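Local coordinates for actin binding protein family protein (Entamoeba histolytica HM-1:IMSS, PDB 6K2F) that probably binds actin monomers through its ADF-homology domains and so restrains filament assembly, this chain being the N-terminal one of the two domains, at residues N10-K13 and D14-S18; L49-V52 and L53-L56. One frame throughout, in Å; residues are numbered along the deposited sequence.

Interaction 1: residues N10-K13 and D14-S18; sequences NKFK and DMNSS
Phe12 and Asn16 make a local i to i+4 side-chain contact within helix 6-18, the first helix of this ADF-homology domain. The turns are held by backbone i to i+4 bonds, of which Asn16 N to Phe12 O is 2.8 Å long and runs nearly along the C=O axis. Ring carbon CE2 of Phe12 lies 4.0 Å from Asn16 CB, approaching obliquely, while ring and amide planes are only 13° apart. With CG anti to the backbone N (chi1 -176°), Asn16 directs its amide off the helix, where OD1 takes the bonds of Tyr78 N and Trp80 NE1, and ND2 donates to Thr75 OG1. The OD1 bonds tie the helix to strand 77-85 and the ND2 bond to Thr75 just before it; the ring of Trp80 on that strand also meets Phe12. A water accepts from Asn16 ND2 and donates to Lys13 O, which already receives Ser17 N at 2.9 Å. At the C-terminal end of the helix the second subunit packs its Val92 on Ser17 and its Lys95 on Ser18. In the last turn, Asp14 O takes both Ser18 N and Ser18 OG, each at 2.9 Å, from opposite faces of its carbonyl plane.

Interaction 2: residues L49-V52 and L53-L56; sequences LDLV and LKYL
Val52 O is gripped by two successive backbone amides, Tyr55 N at 2.9 Å (i to i+3) and Leu56 N at 3.3 Å (i to i+4). The two donors come differently: Leu56 N sits nearly in line with the C=O bond, whereas Tyr55 N stands 53° above the carbonyl plane. The two preceding bonds are also i to i+3, as in a 3-10 turn, with Leu53 N on Asp50 O at 3.2 Å and Lys54 N on Leu51 O at 3.1 Å, again with donors well above the carbonyl planes. Residues 50-56 thus continue from helix 45-49 as a tightly turned run leading toward strand 62-68.

The Tyr55 ring brings its edge to Leu51 O, which lies in the ring plane 3.3 Å from CD1. The hydroxyl at its far end bonds to Glu39 OE1 on strand 32-39, and Phe23 meets the ring edge to face. On the buried side, CG1 of Val52 is anti to the backbone N (chi1 165°), which carries this methyl forward to within 4.0 Å of Leu56 CG. Val52 also rests on Ile64 and Phe66 of strand 62-68, and Leu56 reaches Phe123 and Phe126, so the pair joins the turn to the hydrophobic core. Lys54, bent at its last torsion, crosses Leu51 obliquely and sets NZ 4.1 Å from Leu51 CD2, an apolar neighbour for the ammonium group. At the start of the turn, Asp50 OD1 accepts from Lys128 N, near the beginning of helix 127-137. The chemistry is thus divided: main-chain bonds shape the turn, apolar branches seat it on the sheet, and the polar ends of Asp50 and Tyr55 fasten it to its neighbours.

Overall arrangement
Interaction 1 and interaction 2 follow one another along the chain within the same ADF-homology domain, and they do not touch: their centres are 20 Å apart and their nearest atoms about 10 Å. The mixed sheet relates them. Strand 32-39 is common to both, since Lys11 and Met15 lie on Ile35 and Ile38, while Leu51 and Tyr55 lie on Glu39 and Ala37. Their other strands differ: the regular helix of interaction 1 is fastened to 77-85, the less regular turn of interaction 2 rests on 62-68. The second subunit reaches residues 10-18, but no other protein chain of the assembly touches 49-56.

Interaction 1: residues N10-K13 and D14-S18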
loop_
_atom_site.group_PDB
_atom_site.type_symbol
_atom_site.label_atom_id
_atom_site.label_comp_id
_atom_site.label_asym_id
_atom_site.label_seq_id
_atom_site.Cartn_x
_atom_site.Cartn_y
_atom_site.Cartn_z
ATOM N N ASN A 10 6.461 14.113 -10.099
ATOM C CA ASN A 10 7.528 13.114 -9.821
ATOM C C ASN A 10 7.013 12.032 -8.857
ATOM O O ASN A 10 7.258 10.836 -9.118
ATOM C CB ASN A 10 8.782 13.786 -9.259
ATOM C CG ASN A 10 9.844 12.791 -8.835
ATOM O OD1 ASN A 10 10.363 12.859 -7.720
ATOM N ND2 ASN A 10 10.161 11.856 -9.716
ATOM N N LYS A 11 6.395 12.433 -7.744
ATOM C CA LYS A 11 5.963 11.475 -6.702
ATOM C C LYS A 11 4.851 10.603 -7.283
ATOM O O LYS A 11 4.839 9.388 -7.029
ATOM C CB LYS A 11 5.498 12.201 -5.440
ATOM C CG LYS A 11 6.580 12.924 -4.647
ATOM C CD LYS A 11 7.828 12.128 -4.306
ATOM C CE LYS A 11 8.937 13.013 -3.772
ATOM N NZ LYS A 11 9.260 14.114 -4.711
ATOM N N PHE A 12 3.939 11.194 -8.052
ATOM C CA PHE A 12 2.865 10.443 -8.734
ATOM C C PHE A 12 3.476 9.400 -9.657
ATOM O O PHE A 12 3.104 8.216 -9.572
ATOM C CB PHE A 12 1.931 11.353 -9.526
ATOM C CG PHE A 12 0.876 10.543 -10.227
ATOM C CD1 PHE A 12 -0.268 10.157 -9.545
ATOM C CD2 PHE A 12 1.080 10.096 -11.516
ATOM C CE1 PHE A 12 -1.223 9.385 -10.188
ATOM C CE2 PHE A 12 0.133 9.301 -12.137
ATOM C CZ PHE A 12 -1.011 8.950 -11.466
ATOM N N LYS A 13 4.394 9.812 -10.531
ATOM C CA LYS A 13 4.992 8.869 -11.506
ATOM C C LYS A 13 5.724 7.756 -10.764
ATOM O O LYS A 13 5.651 6.624 -11.224
ATOM C CB LYS A 13 5.940 9.604 -12.446
ATOM C CG LYS A 13 5.227 10.477 -13.460
ATOM C CD LYS A 13 6.194 11.311 -14.290
ATOM C CE LYS A 13 5.703 11.675 -15.680
ATOM N NZ LYS A 13 4.226 11.756 -15.761
ATOM N N ASP A 14 6.402 8.089 -9.665
ATOM C CA ASP A 14 7.126 7.097 -8.839
ATOM C C ASP A 14 6.127 6.093 -8.256
ATOM O O ASP A 14 6.342 4.872 -8.414
ATOM C CB ASP A 14 7.964 7.762 -7.752
ATOM C CG ASP A 14 8.847 6.747 -7.047
ATOM O OD1 ASP A 14 9.449 5.925 -7.760
ATOM O OD2 ASP A 14 8.883 6.756 -5.801
ATOM N N MET A 15 5.055 6.569 -7.628
ATOM C CA MET A 15 4.044 5.672 -7.019
ATOM C C MET A 15 3.333 4.867 -8.110
ATOM O O MET A 15 3.092 3.657 -7.907
ATOM C CB MET A 15 3.028 6.466 -6.205
ATOM C CG MET A 15 2.186 5.565 -5.331
ATOM S SD MET A 15 1.080 6.459 -4.202
ATOM C CE MET A 15 2.263 7.286 -3.142
ATOM N N ASN A 16 3.079 5.478 -9.266
ATOM C CA ASN A 16 2.413 4.820 -10.414
ATOM C C ASN A 16 3.297 3.682 -10.936
ATOM O O ASN A 16 2.792 2.579 -11.171
ATOM C CB ASN A 16 2.105 5.816 -11.530
ATOM C CG ASN A 16 1.329 5.198 -12.669
ATOM O OD1 ASN A 16 0.275 4.598 -12.453
ATOM N ND2 ASN A 16 1.853 5.300 -13.878
ATOM N N SER A 17 4.582 3.937 -11.147
ATOM C CA SER A 17 5.496 2.954 -11.770
ATOM C C SER A 17 5.916 1.879 -10.758
ATOM O O SER A 17 6.245 0.771 -11.214
ATOM C CB SER A 17 6.680 3.660 -12.378
ATOM O OG SER A 17 7.485 4.248 -11.365
ATOM N N SER A 18 5.992 2.202 -9.459
ATOM C CA SER A 18 6.564 1.302 -8.416
ATOM C C SER A 18 5.442 0.601 -7.658
ATOM O O SER A 18 5.732 -0.383 -6.985
ATOM C CB SER A 18 7.459 2.067 -7.486
ATOM O OG SER A 18 8.416 2.825 -8.215
HETATM O O HOH W 1 4.492 6.553 -14.222
#

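Interaction 2: residues L49-V52 and L53-L56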
loop_
_atom_site.group_PDB
_atom_site.type_symbol
_atom_site.label_atom_id
_atom_site.label_comp_id
_atom_site.label_asym_id
_atom_site.label_seq_id
_atom_site.Cartn_x
_atom_site.Cartn_y
_atom_site.Cartn_z
ATOM N N LEU A 49 -9.540 2.463 1.210
ATOM C CA LEU A 49 -10.466 3.570 0.870
ATOM C C LEU A 49 -10.808 4.347 2.144
ATOM O O LEU A 49 -10.959 5.578 2.070
ATOM C CB LEU A 49 -11.723 3.030 0.183
ATOM C CG LEU A 49 -11.541 2.687 -1.295
ATOM C CD1 LEU A 49 -12.714 1.868 -1.807
ATOM C CD2 LEU A 49 -11.359 3.957 -2.112
ATOM N N ASP A 50 -10.931 3.658 3.278
ATOM C CA ASP A 50 -11.348 4.324 4.533
ATOM C C ASP A 50 -10.213 5.211 5.068
ATOM O O ASP A 50 -10.514 6.140 5.870
ATOM C CB ASP A 50 -11.830 3.298 5.548
ATOM C CG ASP A 50 -13.218 2.768 5.231
ATOM O OD1 ASP A 50 -13.964 3.466 4.516
ATOM O OD2 ASP A 50 -13.557 1.668 5.723
ATOM N N LEU A 51 -8.958 4.971 4.680
ATOM C CA LEU A 51 -7.823 5.809 5.179
ATOM C C LEU A 51 -7.978 7.258 4.719
ATOM O O LEU A 51 -7.477 8.154 5.412
ATOM C CB LEU A 51 -6.494 5.235 4.681
ATOM C CG LEU A 51 -6.151 3.853 5.221
ATOM C CD1 LEU A 51 -4.880 3.337 4.563
ATOM C CD2 LEU A 51 -6.009 3.881 6.740
ATOM N N VAL A 52 -8.657 7.497 3.604
ATOM C CA VAL A 52 -8.864 8.869 3.073
ATOM C C VAL A 52 -9.505 9.739 4.154
ATOM O O VAL A 52 -9.158 10.943 4.249
ATOM C CB VAL A 52 -9.728 8.834 1.808
ATOM C CG1 VAL A 52 -10.252 10.228 1.451
ATOM C CG2 VAL A 52 -8.942 8.217 0.670
ATOM N N LEU A 53 -10.424 9.171 4.929
ATOM C CA LEU A 53 -11.220 9.948 5.913
ATOM C C LEU A 53 -10.313 10.579 6.975
ATOM O O LEU A 53 -10.755 11.576 7.609
ATOM C CB LEU A 53 -12.256 9.012 6.530
ATOM C CG LEU A 53 -13.235 8.368 5.556
ATOM C CD1 LEU A 53 -14.184 7.430 6.290
ATOM C CD2 LEU A 53 -14.009 9.424 4.808
ATOM N N LYS A 54 -9.131 10.005 7.209
ATOM C CA LYS A 54 -8.149 10.508 8.201
ATOM C C LYS A 54 -7.411 11.753 7.675
ATOM O O LYS A 54 -6.811 12.469 8.488
ATOM C CB LYS A 54 -7.083 9.445 8.481
ATOM C CG LYS A 54 -7.534 8.181 9.198
ATOM C CD LYS A 54 -6.341 7.325 9.619
ATOM C CE LYS A 54 -6.616 6.384 10.775
ATOM N NZ LYS A 54 -7.422 5.215 10.351
ATOM N N TYR A 55 -7.423 11.990 6.363
ATOM C CA TYR A 55 -6.631 13.056 5.713
ATOM C C TYR A 55 -7.481 14.260 5.329
ATOM O O TYR A 55 -6.932 15.349 5.265
ATOM C CB TYR A 55 -5.974 12.477 4.465
ATOM C CG TYR A 55 -4.810 11.582 4.799
ATOM C CD1 TYR A 55 -4.990 10.248 5.118
ATOM C CD2 TYR A 55 -3.521 12.075 4.845
ATOM C CE1 TYR A 55 -3.925 9.431 5.462
ATOM C CE2 TYR A 55 -2.438 11.262 5.154
ATOM C CZ TYR A 55 -2.637 9.927 5.449
ATOM O OH TYR A 55 -1.560 9.146 5.771
ATOM N N LEU A 56 -8.774 14.081 5.099
ATOM C CA LEU A 56 -9.627 15.240 4.752
ATOM C C LEU A 56 -9.727 16.182 5.950
ATOM O O LEU A 56 -9.704 15.739 7.125
ATOM C CB LEU A 56 -11.000 14.764 4.278
ATOM C CG LEU A 56 -10.995 13.841 3.053
ATOM C CD1 LEU A 56 -12.408 13.430 2.660
ATOM C CD2 LEU A 56 -10.295 14.499 1.864
#